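Local coordinates for glycoside hydrolase family 43 (Halothermothrix orenii, PDB 4QQS), which hydrolyses O-glycosidic bonds with alpha-L-arabinofuranosidase activity and probably takes part in the degradation of xylan, at residues D70-E75 against T86-D91; G94-A99 against S123-H128; I15-V20 against Y30-I35. All coordinates share one frame; numbering follows the deposited sequence. Where two conformers were deposited one is given.

Contact 1: residues D70-E75 against T86-D91. With NA (sodium ion), chain D.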
ATOM      1  N   ASP A  70      14.618   8.437   1.372  1.00  9.21           N
ATOM      2  CA  ASP A  70      13.778   7.420   0.736  1.00  8.59           C
ATOM      3  C   ASP A  70      12.762   6.810   1.716  1.00  7.73           C
ATOM      4  O   ASP A  70      12.579   5.594   1.786  1.00  7.88           O
ATOM      5  CB  ASP A  70      14.636   6.333   0.076  1.00  9.68           C
ATOM      6  CG  ASP A  70      15.476   6.867  -1.084  1.00 11.88           C
ATOM      7  OD1 ASP A  70      14.963   7.702  -1.869  1.00 13.44           O
ATOM      8  OD2 ASP A  70      16.645   6.445  -1.219  1.00 13.87           O
ATOM      9  N   PHE A  71      12.074   7.690   2.436  1.00  7.47           N
ATOM     10  CA  PHE A  71      10.984   7.302   3.330  1.00  7.40           C
ATOM     11  C   PHE A  71       9.744   7.015   2.492  1.00  7.36           C
ATOM     12  O   PHE A  71       9.160   7.944   1.923  1.00  7.95           O
ATOM     13  CB  PHE A  71      10.712   8.416   4.358  1.00  8.15           C
ATOM     14  CG  PHE A  71      11.752   8.499   5.438  1.00  8.20           C
ATOM     15  CD1 PHE A  71      12.943   9.192   5.237  1.00  8.77           C
ATOM     16  CD2 PHE A  71      11.562   7.874   6.661  1.00  8.49           C
ATOM     17  CE1 PHE A  71      13.896   9.241   6.228  1.00  9.25           C
ATOM     18  CE2 PHE A  71      12.524   7.931   7.646  1.00  9.13           C
ATOM     19  CZ  PHE A  71      13.683   8.613   7.421  1.00  8.89           C
ATOM     20  N   TRP A  72       9.368   5.736   2.397  1.00  7.00           N
ATOM     21  CA  TRP A  72       8.295   5.306   1.506  1.00  6.99           C
ATOM     22  C   TRP A  72       7.236   4.465   2.195  1.00  6.79           C
ATOM     23  O   TRP A  72       7.523   3.661   3.089  1.00  7.04           O
ATOM     24  CB  TRP A  72       8.828   4.453   0.336  1.00  7.47           C
ATOM     25  CG  TRP A  72       9.861   5.081  -0.528  1.00  7.81           C
ATOM     26  CD1 TRP A  72      10.144   6.409  -0.669  1.00  8.27           C
ATOM     27  CD2 TRP A  72      10.783   4.378  -1.363  1.00  7.90           C
ATOM     28  NE1 TRP A  72      11.199   6.573  -1.545  1.00  8.80           N
ATOM     29  CE2 TRP A  72      11.615   5.336  -1.975  1.00  8.75           C
ATOM     30  CE3 TRP A  72      10.989   3.031  -1.649  1.00  8.50           C
ATOM     31  CZ2 TRP A  72      12.635   4.983  -2.861  1.00  9.64           C
ATOM     32  CZ3 TRP A  72      12.007   2.685  -2.522  1.00  9.43           C
ATOM     33  CH2 TRP A  72      12.819   3.654  -3.112  1.00  9.91           C
ATOM     34  N   ALA A  73       6.018   4.629   1.683  1.00  6.84           N
ATOM     35  CA  ALA A  73       4.896   3.684   1.792  1.00  7.22           C
ATOM     36  C   ALA A  73       4.561   3.261   3.221  1.00  7.29           C
ATOM     37  O   ALA A  73       4.683   2.088   3.587  1.00  9.16           O
ATOM     38  CB  ALA A  73       5.115   2.483   0.874  1.00  8.17           C
ATOM     39  N   PRO A  74       4.081   4.221   4.017  1.00  6.74           N
ATOM     40  CA  PRO A  74       3.682   3.943   5.391  1.00  6.71           C
ATOM     41  C   PRO A  74       2.334   3.240   5.442  1.00  6.67           C
ATOM     42  O   PRO A  74       1.452   3.542   4.632  1.00  7.43           O
ATOM     43  CB  PRO A  74       3.561   5.342   5.991  1.00  7.62           C
ATOM     44  CG  PRO A  74       3.078   6.170   4.851  1.00  7.41           C
ATOM     45  CD  PRO A  74       3.810   5.615   3.636  1.00  7.28           C
ATOM     46  N   GLU A  75       2.160   2.344   6.400  1.00  6.64           N
ATOM     47  CA  GLU A  75       0.858   1.732   6.640  1.00  8.50           C
ATOM     48  C   GLU A  75       0.641   1.670   8.133  1.00  9.72           C
ATOM     49  O   GLU A  75       1.583   1.431   8.884  1.00 10.71           O
ATOM     50  CB  GLU A  75       0.779   0.337   6.066  1.00  9.89           C
ATOM     51  CG  GLU A  75       0.935   0.265   4.580  1.00 10.57           C
ATOM     52  CD  GLU A  75       0.309  -1.025   4.014  1.00 12.29           C
ATOM     53  OE1 GLU A  75      -0.302  -1.802   4.769  1.00 11.96           O
ATOM     54  OE2 GLU A  75       0.431  -1.279   2.808  1.00 13.15           O
ATOM     55  N   THR A  86       4.190   0.634   9.874  1.00  7.25           N
ATOM     56  CA  THR A  86       5.345   0.135   9.155  1.00  7.09           C
ATOM     57  C   THR A  86       5.699   1.128   8.065  1.00  6.61           C
ATOM     58  O   THR A  86       4.842   1.856   7.562  1.00  6.84           O
ATOM     59  CB  THR A  86       5.078  -1.247   8.514  1.00  7.91           C
ATOM     60  OG1 THR A  86       3.871  -1.198   7.746  1.00  8.59           O
ATOM     61  CG2 THR A  86       4.963  -2.334   9.568  1.00  8.32           C
ATOM     62  N   TYR A  87       6.973   1.150   7.700  1.00  6.69           N
ATOM     63  CA  TYR A  87       7.453   1.997   6.625  1.00  6.38           C
ATOM     64  C   TYR A  87       8.826   1.502   6.236  1.00  6.79           C
ATOM     65  O   TYR A  87       9.405   0.661   6.930  1.00  7.52           O
ATOM     66  CB  TYR A  87       7.512   3.467   7.049  1.00  6.98           C
ATOM     67  CG  TYR A  87       8.491   3.815   8.157  1.00  7.04           C
ATOM     68  CD1 TYR A  87       8.139   3.700   9.496  1.00  7.65           C
ATOM     69  CD2 TYR A  87       9.759   4.302   7.865  1.00  7.15           C
ATOM     70  CE1 TYR A  87       9.009   4.076  10.510  1.00  8.38           C
ATOM     71  CE2 TYR A  87      10.635   4.680   8.866  1.00  7.71           C
ATOM     72  CZ  TYR A  87      10.258   4.563  10.187  1.00  8.09           C
ATOM     73  OH  TYR A  87      11.153   4.962  11.155  1.00  9.13           O
ATOM     74  N   SER A  88       9.393   2.060   5.167  1.00  6.54           N
ATOM     75  CA  SER A  88      10.782   1.782   4.853  1.00  6.72           C
ATOM     76  C   SER A  88      11.541   3.079   4.629  1.00  6.70           C
ATOM     77  O   SER A  88      10.959   4.114   4.313  1.00  6.97           O
ATOM     78  CB  SER A  88      10.918   0.831   3.657  1.00  7.75           C
ATOM     79  OG  SER A  88      10.404   1.400   2.469  1.00  8.72           O
ATOM     80  N   ALA A  89      12.847   2.995   4.819  1.00  6.86           N
ATOM     81  CA  ALA A  89      13.760   4.090   4.524  1.00  7.57           C
ATOM     82  C   ALA A  89      15.123   3.486   4.246  1.00  7.18           C
ATOM     83  O   ALA A  89      15.377   2.315   4.536  1.00  7.59           O
ATOM     84  CB  ALA A  89      13.836   5.085   5.693  1.00  7.95           C
ATOM     85  N   ARG A  90      16.025   4.302   3.708  1.00  7.70           N
ATOM     86  CA  ARG A  90      17.385   3.859   3.445  1.00  8.57           C
ATOM     87  C   ARG A  90      18.240   4.012   4.703  1.00  9.28           C
ATOM     88  O   ARG A  90      18.277   5.072   5.321  1.00 10.88           O
ATOM     89  CB  ARG A  90      18.015   4.645   2.282  1.00  9.56           C
ATOM     90  CG  ARG A  90      19.240   3.951   1.701  1.00 10.40           C
ATOM     91  CD  ARG A  90      19.730   4.599   0.418  1.00 10.50           C
ATOM     92  NE  ARG A  90      18.713   4.643  -0.627  1.00 10.73           N
ATOM     93  CZ  ARG A  90      18.405   3.643  -1.447  1.00 11.03           C
ATOM     94  NH1 ARG A  90      19.013   2.468  -1.357  1.00 10.85           N
ATOM     95  NH2 ARG A  90      17.448   3.811  -2.355  1.00 10.77           N
ATOM     96  N   ASP A  91      18.915   2.936   5.085  1.00  9.66           N
ATOM     97  CA  ASP A  91      19.764   2.964   6.269  1.00 10.70           C
ATOM     98  C   ASP A  91      21.145   3.494   5.878  1.00 11.26           C
ATOM     99  O   ASP A  91      21.440   3.717   4.697  1.00 11.60           O
ATOM    100  CB  ASP A  91      19.867   1.564   6.879  1.00 11.53           C
ATOM    101  CG  ASP A  91      20.072   1.580   8.388  1.00 12.25           C
ATOM    102  OD1 ASP A  91      20.427   2.635   8.960  1.00 12.81           O
ATOM    103  OD2 ASP A  91      19.861   0.513   9.011  1.00 12.96           O
TER
HETATM  104 NA    NA D 402       1.081  -0.555   0.962  1.00  9.85          NA
HETATM  105  O   HOH W   1      12.204   2.964   1.278  1.00  9.33           O
HETATM  106  O   HOH W   2       7.845   0.946   2.384  1.00 10.92           O
HETATM  107  O   HOH W   3       4.694  -0.192   5.279  1.00  8.76           O
HETATM  108  O   HOH W   4       3.062  -0.201   1.964  1.00 14.02           O
HETATM  109  O   HOH W   5       1.309  -1.499   9.269  1.00 13.17           O
HETATM  110  O   HOH W   6      -0.491  -1.179  -1.013  1.00 23.16           O
HETATM  111  O   HOH W   7       0.010   1.257   1.444  1.00 14.02           O
HETATM  112  O   HOH W   8       2.237  -2.594   0.589  1.00 11.21           O
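This is the hairpin of strands 72-79 and 82-90, the first two strands of a four-stranded blade in the five-bladed beta-propeller. The strands run antiparallel at 164°. Trp72 pairs with Ser88 and Glu75 with Thr86, both as hydrogen-bonded pairs. Between them Ala73 and Pro74 face the single residue Tyr87, so a beta bulge shifts the register by one.

On the face of Phe71 and Tyr87, one bump is the Ala89 methyl. Its CB sits over the centre of the Phe71 ring, 3.7 Å from the centroid, in a CH-pi contact. The Tyr87 ring lies alongside, pointing the same way, with its CE2 4.0 Å from Phe71 CE2. It meets Phe39, and its OH bonds to Asn112.

On the face of Trp72 and Ser88, waters bridge the two strands. Ser88 OG, in the crowded rotamer between N and C (chi1 64°), holds two waters at once. One water also donates to Asp70 O and stands over the rim of the Trp72 indole. The other donates to Trp72 O. A third water joins Ala73 O to Thr86 OG1 beside the bulge.

At the outer end Arg90 bends at chi3 and grips Asp70 with NE and NH2, both on OD2. NE, 2.8 Å from OD2, takes its anti lone pair; NH2 comes from above the carboxylate plane.

At the inner end Glu75 extends toward the propeller axis. Its OE1 bonds to His128. His256 and four waters complete the sodium site, in which Glu75 OE2 lies 2.1 Å from the ion.

Contact 2: residues G94-A99 against S123-H128; sequences GHLKIA and SFIDAH
Ser123 OG accepts the backbone N-H of Leu96, with OG and N 3.0 Å apart. One residue on, Phe124 N donates to Leu96 O at 2.9 Å. That donor stands well above the carbonyl plane, 50° out of it, and the two segments form no beta bridge. Ser123 CA adds a CA-H...O contact to the same oxygen.

Apolar tips continue the seam. Leu96 CD1 lies 3.8 Å from Ile125 CG2, the two side chains running side by side. In the conformer described, Ile98 reaches across Phe124 at about a right angle. Its CD1 touches Phe124 CB, and both CD1 and CG2 press on the Ala127 methyl, with CG2 3.8 Å from Ala127 CB.

The seam joins two blades of the propeller: strand 96-103 is the third of one, and strand 124-131 opens the next. Their directions differ by 35°.

Further out, Glu147 OE1 bonds to both Ser123 OG and His95 ND1 and so fixes the serine hydroxyl. Lys97 leaves the backbone away from the seam, and its NZ makes salt bridges with Asp91, Asp93 and Asp119. Asp126, predicted to tune the acidity of the proton donor, itself predicted to be Glu195, also turns from the seam, and its OD2 bonds to Gly196 N.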
ATOM      1  N   GLY A  94      23.145   1.889   3.125  1.00 11.57           N
ATOM      2  CA  GLY A  94      22.643   1.998   1.769  1.00 11.57           C
ATOM      3  C   GLY A  94      21.495   1.073   1.402  1.00 10.62           C
ATOM      4  O   GLY A  94      20.962   1.178   0.306  1.00 11.08           O
ATOM      5  N   HIS A  95      21.124   0.158   2.290  1.00  9.46           N
ATOM      6  CA  HIS A  95      20.008  -0.745   2.018  1.00  8.93           C
ATOM      7  C   HIS A  95      18.688  -0.150   2.494  1.00  8.08           C
ATOM      8  O   HIS A  95      18.638   0.484   3.546  1.00  9.08           O
ATOM      9  CB  HIS A  95      20.214  -2.095   2.725  1.00  9.40           C
ATOM     10  CG  HIS A  95      21.469  -2.802   2.331  1.00 10.43           C
ATOM     11  ND1 HIS A  95      21.697  -3.263   1.053  1.00 10.52           N
ATOM     12  CD2 HIS A  95      22.559  -3.147   3.057  1.00 11.76           C
ATOM     13  CE1 HIS A  95      22.878  -3.855   1.008  1.00 11.65           C
ATOM     14  NE2 HIS A  95      23.422  -3.796   2.211  1.00 12.08           N
ATOM     15  N   LEU A  96      17.633  -0.341   1.712  1.00  7.37           N
ATOM     16  CA  LEU A  96      16.276  -0.004   2.146  1.00  7.12           C
ATOM     17  C   LEU A  96      15.801  -1.058   3.131  1.00  6.67           C
ATOM     18  O   LEU A  96      15.936  -2.250   2.857  1.00  7.05           O
ATOM     19  CB  LEU A  96      15.317   0.030   0.961  1.00  7.16           C
ATOM     20  CG  LEU A  96      15.697   1.036  -0.128  1.00  8.04           C
ATOM     21  CD1 LEU A  96      14.826   0.843  -1.345  1.00  8.49           C
ATOM     22  CD2 LEU A  96      15.609   2.459   0.389  1.00  9.25           C
ATOM     23  N   LYS A  97      15.243  -0.644   4.263  1.00  7.13           N
ATOM     24  CA  LYS A  97      14.781  -1.584   5.280  1.00  7.22           C
ATOM     25  C   LYS A  97      13.440  -1.141   5.821  1.00  6.90           C
ATOM     26  O   LYS A  97      13.112   0.047   5.857  1.00  7.82           O
ATOM     27  CB  LYS A  97      15.797  -1.693   6.422  1.00  7.98           C
ATOM     28  CG  LYS A  97      17.218  -1.997   5.956  1.00  8.58           C
ATOM     29  CD  LYS A  97      18.231  -2.023   7.096  1.00  9.59           C
ATOM     30  CE  LYS A  97      19.640  -2.069   6.543  1.00 10.07           C
ATOM     31  NZ  LYS A  97      20.661  -1.926   7.616  1.00 11.29           N
ATOM     32  N   ILE A  98      12.669  -2.136   6.243  1.00  7.00           N
ATOM     33  CA  ILE A  98      11.398  -1.910   6.904  0.64  6.61           C
ATOM     34  C   ILE A  98      11.639  -1.595   8.379  1.00  6.94           C
ATOM     35  O   ILE A  98      12.552  -2.157   9.000  1.00  7.88           O
ATOM     36  CB  ILE A  98      10.513  -3.140   6.682  0.64  6.62           C
ATOM     37  CG1 ILE A  98      10.087  -3.159   5.211  0.64  6.62           C
ATOM     38  CG2 ILE A  98       9.302  -3.170   7.613  0.64  6.29           C
ATOM     39  CD1 ILE A  98       9.673  -4.526   4.719  0.64  6.81           C
ATOM     40  N   ALA A  99      10.831  -0.677   8.909  1.00  7.12           N
ATOM     41  CA  ALA A  99      10.838  -0.284  10.306  1.00  7.11           C
ATOM     42  C   ALA A  99       9.416  -0.332  10.854  1.00  7.17           C
ATOM     43  O   ALA A  99       8.437  -0.231  10.108  1.00  7.59           O
ATOM     44  CB  ALA A  99      11.396   1.120  10.454  1.00  8.36           C
ATOM     45  N   SER A 123      17.480  -4.895   0.154  1.00  7.55           N
ATOM     46  CA  SER A 123      16.461  -3.860   0.198  1.00  6.89           C
ATOM     47  C   SER A 123      15.050  -4.433   0.249  1.00  6.74           C
ATOM     48  O   SER A 123      14.669  -5.279  -0.572  1.00  6.98           O
ATOM     49  CB  SER A 123      16.608  -2.922  -0.995  1.00  7.40           C
ATOM     50  OG  SER A 123      17.713  -2.040  -0.803  1.00  7.94           O
ATOM     51  N   PHE A 124      14.274  -3.939   1.214  1.00  6.69           N
ATOM     52  CA  PHE A 124      12.900  -4.360   1.441  1.00  6.96           C
ATOM     53  C   PHE A 124      12.033  -3.130   1.621  1.00  6.96           C
ATOM     54  O   PHE A 124      12.433  -2.183   2.301  1.00  8.19           O
ATOM     55  CB  PHE A 124      12.800  -5.250   2.693  1.00  7.88           C
ATOM     56  CG  PHE A 124      13.646  -6.469   2.608  1.00  8.00           C
ATOM     57  CD1 PHE A 124      13.159  -7.613   2.012  1.00  8.01           C
ATOM     58  CD2 PHE A 124      14.943  -6.478   3.092  1.00  9.07           C
ATOM     59  CE1 PHE A 124      13.950  -8.743   1.905  1.00  8.29           C
ATOM     60  CE2 PHE A 124      15.735  -7.608   2.990  1.00  9.48           C
ATOM     61  CZ  PHE A 124      15.240  -8.738   2.405  1.00  9.04           C
ATOM     62  N   ILE A 125      10.842  -3.169   1.024  1.00  7.00           N
ATOM     63  CA  ILE A 125       9.900  -2.061   1.076  1.00  7.14           C
ATOM     64  C   ILE A 125       8.462  -2.581   1.111  1.00  6.62           C
ATOM     65  O   ILE A 125       8.213  -3.787   1.019  1.00  6.90           O
ATOM     66  CB  ILE A 125      10.053  -1.101  -0.144  1.00  7.72           C
ATOM     67  CG1 ILE A 125       9.590  -1.754  -1.454  1.00  8.40           C
ATOM     68  CG2 ILE A 125      11.492  -0.586  -0.268  1.00  8.55           C
ATOM     69  CD1 ILE A 125       9.461  -0.784  -2.603  1.00 10.02           C
ATOM     70  N   ASP A 126       7.513  -1.663   1.253  1.00  6.85           N
ATOM     71  CA  ASP A 126       6.100  -1.959   1.039  1.00  7.20           C
ATOM     72  C   ASP A 126       5.536  -2.986   2.017  1.00  7.34           C
ATOM     73  O   ASP A 126       4.652  -3.770   1.671  1.00  8.38           O
ATOM     74  CB  ASP A 126       5.806  -2.390  -0.404  1.00  7.94           C
ATOM     75  CG  ASP A 126       5.776  -1.240  -1.391  1.00  8.61           C
ATOM     76  OD1 ASP A 126       5.911  -0.077  -0.982  1.00 11.93           O
ATOM     77  OD2 ASP A 126       5.618  -1.518  -2.601  1.00  8.95           O
ATOM     78  N   ALA A 127       5.978  -2.933   3.269  1.00  7.18           N
ATOM     79  CA  ALA A 127       5.384  -3.778   4.288  1.00  7.64           C
ATOM     80  C   ALA A 127       3.885  -3.521   4.441  1.00  7.40           C
ATOM     81  O   ALA A 127       3.406  -2.385   4.381  1.00  8.11           O
ATOM     82  CB  ALA A 127       6.061  -3.570   5.618  1.00  8.89           C
ATOM     83  N   HIS A 128       3.169  -4.609   4.678  1.00  7.21           N
ATOM     84  CA  HIS A 128       1.737  -4.597   4.887  1.00  6.95           C
ATOM     85  C   HIS A 128       1.435  -5.668   5.926  1.00  7.03           C
ATOM     86  O   HIS A 128       1.703  -6.834   5.700  1.00  6.96           O
ATOM     87  CB  HIS A 128       1.013  -4.912   3.582  1.00  6.94           C
ATOM     88  CG  HIS A 128      -0.449  -5.137   3.761  1.00  7.24           C
ATOM     89  ND1 HIS A 128      -1.329  -4.119   4.037  1.00  8.28           N
ATOM     90  CD2 HIS A 128      -1.185  -6.277   3.739  1.00  8.24           C
ATOM     91  CE1 HIS A 128      -2.544  -4.627   4.186  1.00  9.24           C
ATOM     92  NE2 HIS A 128      -2.487  -5.930   4.002  1.00  9.61           N
TER

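Contact 3: residues I15-V20 against Y30-I35; sequences IGDPYV and YATSAI
The predicted catalytic base of the active site, Asp17, sits in this hairpin of strands 16-23 and 26-32. These are the inner strands of a propeller blade, antiparallel at 169°. Gly16 pairs with Thr32 and Tyr19 with Tyr30. Asp17 and Pro18 share the space opposite Ala31, which makes a beta bulge. The bulge puts Asp17 in the left-handed region (phi 68°, psi 59°).

Asp17 and Thr32 carry the polar core of the contact. Thr32 OG1 donates to Asp17 OD1 over a short 2.6 Å, on the anti lone pair away from OD2. The two side chains cross obliquely. The same hydroxyl accepts a bond from Ala73 N, so the second shell fixes its rotation as well. OD2 has a weak bond to His273. This donor set may stabilise the charged carboxylate, consistent with a base.

Two regular bonds join the tyrosines: Tyr19 N lies 2.9 Å from Tyr30 O, and Tyr30 N bonds to Tyr19 O. Their rings splay, one anti to its backbone N, the other beside it. Tyr30 CD1 meets the edge of the Tyr19 ring, 4.3 Å from Tyr19 CD1. The hydroxyls go to Val76 O and Pro106 O respectively.

At Gly16 the bonds are less straight. Gly16 N donates to Thr32 O from above the carbonyl plane, and the return bond is weak. The Ala31 methyl packs on the backbone here, its CB 3.3 Å from Gly16 O, and also touches Ile15 CB. Beyond it Ser33 OG turns back to donate to Ala31 O at 2.8 Å.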
ATOM      1  N   ILE A  15       2.501  13.069  -3.841  1.00  9.39           N
ATOM      2  CA  ILE A  15       2.511  11.903  -2.984  1.00  8.87           C
ATOM      3  C   ILE A  15       2.657  10.625  -3.785  1.00  8.36           C
ATOM      4  O   ILE A  15       2.726  10.649  -5.016  1.00  8.71           O
ATOM      5  CB  ILE A  15       1.260  11.859  -2.066  1.00  9.08           C
ATOM      6  CG1 ILE A  15      -0.054  11.778  -2.850  1.00  9.41           C
ATOM      7  CG2 ILE A  15       1.246  13.080  -1.171  1.00 10.34           C
ATOM      8  CD1 ILE A  15      -0.405  10.451  -3.513  1.00  9.67           C
ATOM      9  N   GLY A  16       2.705   9.506  -3.063  1.00  8.28           N
ATOM     10  CA  GLY A  16       2.454   8.197  -3.628  1.00  8.35           C
ATOM     11  C   GLY A  16       1.953   7.288  -2.522  1.00  7.70           C
ATOM     12  O   GLY A  16       2.095   7.597  -1.344  1.00  8.32           O
ATOM     13  N   ASP A  17       1.364   6.165  -2.888  1.00  8.06           N
ATOM     14  CA  ASP A  17       1.195   5.034  -1.994  1.00  7.97           C
ATOM     15  C   ASP A  17       0.212   5.360  -0.859  1.00  7.57           C
ATOM     16  O   ASP A  17       0.545   5.299   0.320  1.00  8.65           O
ATOM     17  CB  ASP A  17       2.556   4.576  -1.463  1.00  8.66           C
ATOM     18  CG  ASP A  17       3.615   4.493  -2.558  1.00  8.50           C
ATOM     19  OD1 ASP A  17       4.764   4.931  -2.300  1.00  9.88           O
ATOM     20  OD2 ASP A  17       3.302   4.002  -3.657  1.00  9.60           O
ATOM     21  N   PRO A  18      -1.023   5.718  -1.215  1.00  7.85           N
ATOM     22  CA  PRO A  18      -1.965   6.177  -0.187  1.00  8.36           C
ATOM     23  C   PRO A  18      -2.557   5.050   0.647  1.00  8.17           C
ATOM     24  O   PRO A  18      -3.214   4.168   0.107  1.00 10.28           O
ATOM     25  CB  PRO A  18      -3.056   6.852  -1.015  1.00  9.12           C
ATOM     26  CG  PRO A  18      -3.054   6.109  -2.303  1.00  8.90           C
ATOM     27  CD  PRO A  18      -1.597   5.847  -2.566  1.00  8.33           C
ATOM     28  N   TYR A  19      -2.365   5.125   1.953  1.00  7.44           N
ATOM     29  CA  TYR A  19      -2.889   4.122   2.865  1.00  7.38           C
ATOM     30  C   TYR A  19      -3.916   4.785   3.764  1.00  7.37           C
ATOM     31  O   TYR A  19      -3.579   5.727   4.463  1.00  7.95           O
ATOM     32  CB  TYR A  19      -1.758   3.525   3.708  1.00  7.64           C
ATOM     33  CG  TYR A  19      -2.283   2.467   4.643  1.00  8.31           C
ATOM     34  CD1 TYR A  19      -2.858   2.826   5.845  1.00 10.36           C
ATOM     35  CD2 TYR A  19      -2.252   1.133   4.311  1.00  9.78           C
ATOM     36  CE1 TYR A  19      -3.372   1.902   6.704  1.00 12.54           C
ATOM     37  CE2 TYR A  19      -2.758   0.172   5.193  1.00 11.24           C
ATOM     38  CZ  TYR A  19      -3.319   0.583   6.386  1.00 12.93           C
ATOM     39  OH  TYR A  19      -3.837  -0.311   7.292  1.00 15.57           O
ATOM     40  N   VAL A  20      -5.149   4.277   3.781  1.00  7.31           N
ATOM     41  CA  VAL A  20      -6.192   4.819   4.636  1.00  7.85           C
ATOM     42  C   VAL A  20      -6.579   3.831   5.707  1.00  8.51           C
ATOM     43  O   VAL A  20      -6.878   2.674   5.412  1.00  9.73           O
ATOM     44  CB  VAL A  20      -7.434   5.245   3.843  1.00  8.64           C
ATOM     45  CG1 VAL A  20      -8.572   5.646   4.778  1.00  9.62           C
ATOM     46  CG2 VAL A  20      -7.074   6.375   2.901  1.00  8.74           C
ATOM     47  N   TYR A  30      -2.187   8.131   5.148  1.00  7.25           N
ATOM     48  CA  TYR A  30      -0.742   8.247   5.272  1.00  7.37           C
ATOM     49  C   TYR A  30      -0.175   7.936   3.899  1.00  7.45           C
ATOM     50  O   TYR A  30      -0.673   7.042   3.226  1.00  8.67           O
ATOM     51  CB  TYR A  30      -0.198   7.245   6.298  1.00  7.41           C
ATOM     52  CG  TYR A  30      -0.911   7.258   7.633  1.00  7.67           C
ATOM     53  CD1 TYR A  30      -2.072   6.527   7.824  1.00  8.01           C
ATOM     54  CD2 TYR A  30      -0.435   8.007   8.697  1.00  7.98           C
ATOM     55  CE1 TYR A  30      -2.735   6.527   9.027  1.00  8.55           C
ATOM     56  CE2 TYR A  30      -1.099   8.009   9.918  1.00  8.80           C
ATOM     57  CZ  TYR A  30      -2.255   7.265  10.067  1.00  9.02           C
ATOM     58  OH  TYR A  30      -2.953   7.236  11.249  1.00  9.83           O
ATOM     59  N   ALA A  31       0.864   8.636   3.467  1.00  7.43           N
ATOM     60  CA  ALA A  31       1.391   8.437   2.126  1.00  7.49           C
ATOM     61  C   ALA A  31       2.866   8.745   2.062  1.00  7.21           C
ATOM     62  O   ALA A  31       3.397   9.501   2.881  1.00  7.87           O
ATOM     63  CB  ALA A  31       0.641   9.315   1.114  1.00  7.82           C
ATOM     64  N   THR A  32       3.531   8.166   1.067  1.00  7.78           N
ATOM     65  CA  THR A  32       4.830   8.671   0.632  1.00  8.02           C
ATOM     66  C   THR A  32       4.645  10.153   0.314  1.00  7.77           C
ATOM     67  O   THR A  32       3.733  10.530  -0.420  1.00  8.75           O
ATOM     68  CB  THR A  32       5.315   7.910  -0.602  1.00  8.20           C
ATOM     69  OG1 THR A  32       5.364   6.519  -0.284  1.00  8.02           O
ATOM     70  CG2 THR A  32       6.674   8.390  -1.045  1.00  8.68           C
ATOM     71  N   SER A  33       5.483  10.996   0.906  1.00  8.23           N
ATOM     72  CA  SER A  33       5.202  12.420   0.933  1.00  9.10           C
ATOM     73  C   SER A  33       6.519  13.150   1.171  1.00  9.72           C
ATOM     74  O   SER A  33       7.213  13.492   0.210  1.00 10.53           O
ATOM     75  CB  SER A  33       4.111  12.696   1.985  1.00  9.01           C
ATOM     76  OG  SER A  33       4.389  12.063   3.234  1.00  8.89           O
ATOM     77  N   ALA A  34       6.903  13.308   2.432  1.00  9.64           N
ATOM     78  CA  ALA A  34       8.158  13.963   2.802  1.00  9.94           C
ATOM     79  C   ALA A  34       9.311  12.955   2.707  1.00  9.75           C
ATOM     80  O   ALA A  34       9.826  12.458   3.729  1.00  9.89           O
ATOM     81  CB  ALA A  34       8.046  14.527   4.196  1.00 10.68           C
ATOM     82  N   ILE A  35       9.708  12.643   1.478  1.00 10.11           N
ATOM     83  CA  ILE A  35      10.570  11.487   1.233  1.00 10.12           C
ATOM     84  C   ILE A  35      11.923  11.572   1.928  1.00  9.93           C
ATOM     85  O   ILE A  35      12.551  10.546   2.143  1.00 10.09           O
ATOM     86  CB  ILE A  35      10.779  11.240  -0.283  1.00 11.35           C
ATOM     87  CG1 ILE A  35      11.247  12.520  -0.984  1.00 13.27           C
ATOM     88  CG2 ILE A  35       9.498  10.693  -0.905  1.00 11.56           C
ATOM     89  CD1 ILE A  35      11.682  12.333  -2.428  1.00 15.09           C
TER

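How the contacts relate
All three contacts are buried overall; partly exposed residues include Asp70, Trp72 and Arg90 in contact 1, His95 in contact 2, and Asp17 and Ser33 in contact 3. Contacts 1 and 3 are alike: each is an antiparallel hairpin at the start of a blade, each with a bulge. Contact 2 instead joins two blades, with two hydrogen bonds and three apolar side-chain contacts. Its strand 96-103 borders strand 82-90 of contact 1, and Ala99 N meets Tyr87 O at 2.8 Å. Chemistry follows place. Contact 1 brings water and the sodium ligand, contact 3 the predicted base, contact 2 the strand of Asp126. Contact 1 touches both others. Contacts 2 and 3 do not touch.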